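Protein transport protein SECE2 (PDB 3ONR) binds calcium ions at the interfaces between subunits of a hollow, spherical dodecamer and may also sequester other small ligands. Local coordinates at residues V33-D45 against T55-R67. The protein carries 2 engineered substitutions. Residues are numbered along the deposited sequence; the frame is centred on the assembly and turned at random.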
loop_
_atom_site.group_PDB
_atom_site.type_symbol
_atom_site.label_atom_id
_atom_site.label_comp_id
_atom_site.label_asym_id
_atom_site.label_seq_id
_atom_site.Cartn_x
_atom_site.Cartn_y
_atom_site.Cartn_z
ATOM N N VAL A 33 6.811 -12.801 -27.671
ATOM C CA VAL A 33 5.855 -13.814 -27.264
ATOM C C VAL A 33 4.533 -13.489 -27.918
ATOM O O VAL A 33 4.206 -12.337 -28.158
ATOM C CB VAL A 33 5.786 -13.931 -25.715
ATOM C CG1 VAL A 33 7.186 -13.856 -25.082
ATOM C CG2 VAL A 33 5.000 -12.802 -25.149
ATOM N N ASP A 34 3.778 -14.516 -28.234
ATOM C CA ASP A 34 2.555 -14.322 -28.975
ATOM C C ASP A 34 1.311 -14.276 -28.034
ATOM O O ASP A 34 0.224 -13.938 -28.462
ATOM C CB ASP A 34 2.445 -15.442 -30.021
ATOM C CG ASP A 34 2.570 -16.859 -29.395
ATOM O OD1 ASP A 34 2.295 -17.864 -30.104
ATOM O OD2 ASP A 34 2.926 -16.970 -28.192
ATOM N N ASP A 35 1.473 -14.564 -26.746
ATOM C CA ASP A 35 0.260 -14.733 -25.926
ATOM C C ASP A 35 -0.143 -13.578 -24.978
ATOM O O ASP A 35 -0.917 -13.773 -24.042
ATOM C CB ASP A 35 0.244 -16.109 -25.213
ATOM C CG ASP A 35 1.471 -16.329 -24.262
ATOM O OD1 ASP A 35 2.562 -15.729 -24.488
ATOM O OD2 ASP A 35 1.285 -17.114 -23.287
ATOM N N ILE A 36 0.350 -12.377 -25.216
ATOM C CA ILE A 36 -0.020 -11.299 -24.308
ATOM C C ILE A 36 -1.362 -10.672 -24.648
ATOM O O ILE A 36 -1.579 -10.176 -25.783
ATOM C CB ILE A 36 1.045 -10.261 -24.255
ATOM C CG1 ILE A 36 2.265 -10.833 -23.560
ATOM C CG2 ILE A 36 0.525 -9.070 -23.466
ATOM C CD1 ILE A 36 3.493 -10.004 -23.745
ATOM N N ARG A 37 -2.268 -10.699 -23.674
ATOM C CA ARG A 37 -3.643 -10.206 -23.940
ATOM C C ARG A 37 -4.001 -9.019 -23.049
ATOM O O ARG A 37 -5.024 -8.354 -23.255
ATOM C CB ARG A 37 -4.711 -11.281 -23.725
ATOM C CG ARG A 37 -4.673 -12.383 -24.785
ATOM C CD ARG A 37 -4.849 -11.752 -26.170
ATOM N NE ARG A 37 -5.028 -12.800 -27.180
ATOM C CZ ARG A 37 -4.030 -13.400 -27.823
ATOM N NH1 ARG A 37 -4.291 -14.356 -28.720
ATOM N NH2 ARG A 37 -2.771 -13.045 -27.585
ATOM N N VAL A 38 -3.177 -8.792 -22.045
ATOM C CA VAL A 38 -3.444 -7.733 -21.090
ATOM C C VAL A 38 -2.172 -7.134 -20.629
ATOM O O VAL A 38 -1.200 -7.886 -20.510
ATOM C CB VAL A 38 -4.343 -8.172 -19.895
ATOM C CG1 VAL A 38 -3.651 -9.125 -18.964
ATOM C CG2 VAL A 38 -4.742 -6.958 -19.082
ATOM N N ALA A 39 -2.117 -5.817 -20.336
ATOM C CA ALA A 39 -0.916 -5.226 -19.733
ATOM C C ALA A 39 -1.350 -4.271 -18.653
ATOM O O ALA A 39 -2.163 -3.371 -18.966
ATOM C CB ALA A 39 -0.105 -4.435 -20.727
ATOM N N ARG A 40 -0.887 -4.437 -17.423
ATOM C CA ARG A 40 -1.393 -3.547 -16.296
ATOM C C ARG A 40 -0.457 -2.392 -16.065
ATOM O O ARG A 40 0.777 -2.559 -16.053
ATOM C CB ARG A 40 -1.515 -4.369 -14.988
ATOM C CG ARG A 40 -2.154 -3.643 -13.829
ATOM C CD ARG A 40 -2.302 -4.634 -12.647
ATOM N NE ARG A 40 -2.720 -5.916 -13.227
ATOM C CZ ARG A 40 -3.079 -7.008 -12.559
ATOM N NH1 ARG A 40 -3.448 -8.089 -13.250
ATOM N NH2 ARG A 40 -3.098 -7.039 -11.222
ATOM N N VAL A 41 -0.994 -1.186 -15.871
ATOM C CA VAL A 41 -0.103 -0.057 -15.599
ATOM C C VAL A 41 0.320 -0.039 -14.100
ATOM O O VAL A 41 -0.535 -0.040 -13.226
ATOM C CB VAL A 41 -0.836 1.271 -15.944
ATOM C CG1 VAL A 41 0.047 2.476 -15.590
ATOM C CG2 VAL A 41 -1.044 1.237 -17.475
ATOM N N ILE A 42 1.641 -0.051 -13.845
ATOM C CA ILE A 42 2.177 -0.081 -12.470
ATOM C C ILE A 42 2.614 1.330 -12.053
ATOM O O ILE A 42 2.355 1.757 -10.911
ATOM C CB ILE A 42 3.443 -1.021 -12.390
ATOM C CG1 ILE A 42 3.073 -2.410 -13.001
ATOM C CG2 ILE A 42 3.910 -1.291 -10.913
ATOM C CD1 ILE A 42 1.815 -3.057 -12.332
ATOM N N GLU A 43 3.287 2.040 -12.971
ATOM C CA GLU A 43 3.788 3.413 -12.607
ATOM C C GLU A 43 3.916 4.255 -13.851
ATOM O O GLU A 43 4.071 3.729 -14.932
ATOM C CB GLU A 43 5.173 3.259 -11.886
ATOM C CG GLU A 43 5.685 4.597 -11.357
ATOM C CD GLU A 43 6.931 4.422 -10.457
ATOM O OE1 GLU A 43 8.082 4.541 -10.966
ATOM O OE2 GLU A 43 6.750 4.185 -9.227
ATOM N N GLN A 44 3.837 5.588 -13.703
ATOM C CA GLN A 44 4.096 6.519 -14.801
ATOM C C GLN A 44 5.002 7.622 -14.246
ATOM O O GLN A 44 4.988 8.006 -13.046
ATOM C CB GLN A 44 2.777 7.178 -15.274
ATOM C CG GLN A 44 1.865 6.189 -15.978
ATOM C CD GLN A 44 0.481 6.723 -16.139
ATOM O OE1 GLN A 44 0.069 7.095 -17.246
ATOM N NE2 GLN A 44 -0.207 6.852 -15.023
ATOM N N ASP A 45 5.856 8.075 -15.133
ATOM C CA ASP A 45 6.688 9.215 -14.787
ATOM C C ASP A 45 7.034 9.994 -16.044
ATOM O O ASP A 45 6.619 9.652 -17.180
ATOM C CB ASP A 45 7.918 8.860 -13.897
ATOM C CG ASP A 45 9.049 8.116 -14.653
ATOM O OD1 ASP A 45 9.968 7.564 -13.971
ATOM O OD2 ASP A 45 9.035 8.174 -15.895
ATOM N N THR A 55 10.104 13.182 -21.718
ATOM C CA THR A 55 9.882 11.872 -22.232
ATOM C C THR A 55 8.875 11.313 -21.248
ATOM O O THR A 55 9.158 11.292 -20.055
ATOM C CB THR A 55 11.200 11.041 -22.218
ATOM O OG1 THR A 55 12.122 11.645 -23.111
ATOM C CG2 THR A 55 10.944 9.611 -22.641
ATOM N N TYR A 56 7.742 10.833 -21.742
ATOM C CA TYR A 56 6.761 10.125 -20.869
ATOM C C TYR A 56 7.164 8.659 -20.731
ATOM O O TYR A 56 7.514 7.997 -21.733
ATOM C CB TYR A 56 5.369 10.201 -21.497
ATOM C CG TYR A 56 4.959 11.633 -21.641
ATOM C CD1 TYR A 56 5.220 12.346 -22.833
ATOM C CD2 TYR A 56 4.345 12.291 -20.561
ATOM C CE1 TYR A 56 4.876 13.723 -22.971
ATOM C CE2 TYR A 56 3.976 13.681 -20.710
ATOM C CZ TYR A 56 4.266 14.345 -21.905
ATOM O OH TYR A 56 3.974 15.711 -22.003
ATOM N N ARG A 57 7.173 8.149 -19.510
ATOM C CA ARG A 57 7.657 6.774 -19.325
ATOM C C ARG A 57 6.599 5.981 -18.530
ATOM O O ARG A 57 5.930 6.525 -17.638
ATOM C CB ARG A 57 8.969 6.745 -18.532
ATOM C CG ARG A 57 10.093 7.653 -19.154
ATOM C CD ARG A 57 11.481 7.363 -18.553
ATOM N NE ARG A 57 11.531 7.683 -17.126
ATOM C CZ ARG A 57 12.642 7.779 -16.400
ATOM N NH1 ARG A 57 13.843 7.608 -16.988
ATOM N NH2 ARG A 57 12.539 8.038 -15.079
ATOM N N ILE A 58 6.374 4.710 -18.893
ATOM C CA ILE A 58 5.285 3.961 -18.232
ATOM C C ILE A 58 5.726 2.500 -18.012
ATOM O O ILE A 58 6.277 1.918 -18.928
ATOM C CB ILE A 58 3.960 4.062 -19.001
ATOM C CG1 ILE A 58 2.815 3.356 -18.263
ATOM C CG2 ILE A 58 4.098 3.416 -20.427
ATOM C CD1 ILE A 58 1.432 3.821 -18.835
ATOM N N LYS A 59 5.563 2.020 -16.770
ATOM C CA LYS A 59 5.989 0.657 -16.375
ATOM C C LYS A 59 4.702 -0.158 -16.456
ATOM O O LYS A 59 3.654 0.211 -15.816
ATOM C CB LYS A 59 6.554 0.656 -14.926
ATOM C CG LYS A 59 6.970 -0.755 -14.499
ATOM C CD LYS A 59 7.996 -0.697 -13.391
ATOM C CE LYS A 59 7.422 -0.249 -12.106
ATOM N NZ LYS A 59 8.492 -0.417 -11.008
ATOM N N LEU A 60 4.794 -1.266 -17.194
ATOM C CA LEU A 60 3.701 -2.190 -17.451
ATOM C C LEU A 60 4.056 -3.604 -16.936
ATOM O O LEU A 60 5.184 -4.009 -17.017
ATOM C CB LEU A 60 3.467 -2.361 -18.927
ATOM C CG LEU A 60 3.139 -1.054 -19.738
ATOM C CD1 LEU A 60 3.018 -1.371 -21.180
ATOM C CD2 LEU A 60 1.804 -0.464 -19.213
ATOM N N GLU A 61 3.058 -4.316 -16.467
ATOM C CA GLU A 61 3.303 -5.744 -16.062
ATOM C C GLU A 61 2.566 -6.615 -17.102
ATOM O O GLU A 61 1.374 -6.394 -17.361
ATOM C CB GLU A 61 2.719 -5.957 -14.660
ATOM C CG GLU A 61 2.914 -7.360 -14.106
ATOM C CD GLU A 61 2.177 -7.633 -12.781
ATOM O OE1 GLU A 61 1.591 -8.712 -12.641
ATOM O OE2 GLU A 61 2.196 -6.819 -11.845
ATOM N N VAL A 62 3.253 -7.600 -17.679
ATOM C CA VAL A 62 2.633 -8.543 -18.616
ATOM C C VAL A 62 3.077 -9.960 -18.201
ATOM O O VAL A 62 4.108 -10.121 -17.543
ATOM C CB VAL A 62 3.102 -8.284 -20.125
ATOM C CG1 VAL A 62 2.592 -6.890 -20.554
ATOM C CG2 VAL A 62 4.640 -8.335 -20.214
ATOM N N SER A 63 2.312 -10.962 -18.627
ATOM C CA SER A 63 2.739 -12.352 -18.389
ATOM C C SER A 63 2.614 -13.178 -19.647
ATOM O O SER A 63 1.876 -12.806 -20.571
ATOM C CB SER A 63 1.927 -12.950 -17.267
ATOM O OG SER A 63 0.532 -12.845 -17.554
ATOM N N PHE A 64 3.298 -14.314 -19.696
ATOM C CA PHE A 64 3.268 -15.192 -20.887
ATOM C C PHE A 64 3.661 -16.571 -20.473
ATOM O O PHE A 64 4.329 -16.777 -19.442
ATOM C CB PHE A 64 4.294 -14.690 -21.983
ATOM C CG PHE A 64 5.664 -14.304 -21.421
ATOM C CD1 PHE A 64 6.677 -15.238 -21.299
ATOM C CD2 PHE A 64 5.871 -13.059 -20.910
ATOM C CE1 PHE A 64 7.899 -14.904 -20.720
ATOM C CE2 PHE A 64 7.105 -12.703 -20.353
ATOM C CZ PHE A 64 8.105 -13.615 -20.242
ATOM N N LYS A 65 3.168 -17.518 -21.221
ATOM C CA LYS A 65 3.520 -18.959 -20.971
ATOM C C LYS A 65 5.040 -19.196 -21.002
ATOM O O LYS A 65 5.737 -18.638 -21.860
ATOM C CB LYS A 65 2.816 -19.815 -22.020
ATOM C CG LYS A 65 2.669 -21.277 -21.669
ATOM C CD LYS A 65 1.396 -21.829 -22.338
ATOM C CE LYS A 65 1.274 -23.286 -22.087
ATOM N NZ LYS A 65 0.041 -23.751 -22.788
ATOM N N MET A 66 5.561 -20.001 -20.057
ATOM C CA MET A 66 6.986 -20.414 -20.058
ATOM C C MET A 66 7.144 -21.506 -21.051
ATOM O O MET A 66 6.473 -22.475 -20.914
ATOM C CB MET A 66 7.374 -21.077 -18.739
ATOM C CG MET A 66 7.401 -20.124 -17.552
ATOM S SD MET A 66 8.014 -21.020 -16.070
ATOM C CE MET A 66 8.362 -19.435 -15.360
ATOM N N ARG A 67 8.070 -21.395 -22.010
ATOM C CA ARG A 67 8.302 -22.541 -22.936
ATOM C C ARG A 67 9.405 -23.410 -22.357
ATOM O O ARG A 67 10.404 -22.850 -21.880
ATOM C CB ARG A 67 8.700 -22.025 -24.325
HETATM O O HOH W 1 4.662 -17.913 -24.375
HETATM O O HOH W 2 -0.868 -14.422 -21.385
HETATM O O HOH W 3 -0.226 -10.128 -19.842
#
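I42 fills the hollow between K59 and E61: its CD1 lies against E61 CB, 3.8 Å away, while CG2 rests on K59 CE, where the lysine chain bends at chi3 (71°). The seat is made by a classic beta bulge, in which I42 N bonds K59 O at 2.8 Å and E43 N reaches the same oxygen only weakly; the ladder R40–E61, V41–L60 thereby shifts by one residue to E43–K59, Q44–I58 and D45–R57. On the face turned to helix 18-32, I58 CD1 sits against both methyls of V41 and Q44 CG, V41 CG2 also meets L60 CD2 at 3.7 Å, and A39 CB packs on V62 CG1. At one end R57 grips D45 side-on: NE runs almost straight to OD2 on its syn side (2.8 Å, 177°), whereas NH2 meets OD1 from above the carboxylate plane. At the other end the strands part, and water 2 donates to D35 O and, at longer range, to S63 O. Past this water the loop 33-37 lies against F64 and K65, at the end of strand 54-65. V33 CG1 covers one face of the F64 ring, offset toward its rim, and D35, with CG between its backbone N and carbonyl carbon (chi1 59°), turns OD2 to K65 N (2.8 Å, syn lone pair). R40 and E61 instead send their charged ends to E43 and K59 of a neighbouring subunit. The whole is a bulged antiparallel hairpin, strands 38-48 and 54-65, of the dodecin fold, whose three-stranded sheet packs on one helix and runs on into adjoining subunits of the dodecamer.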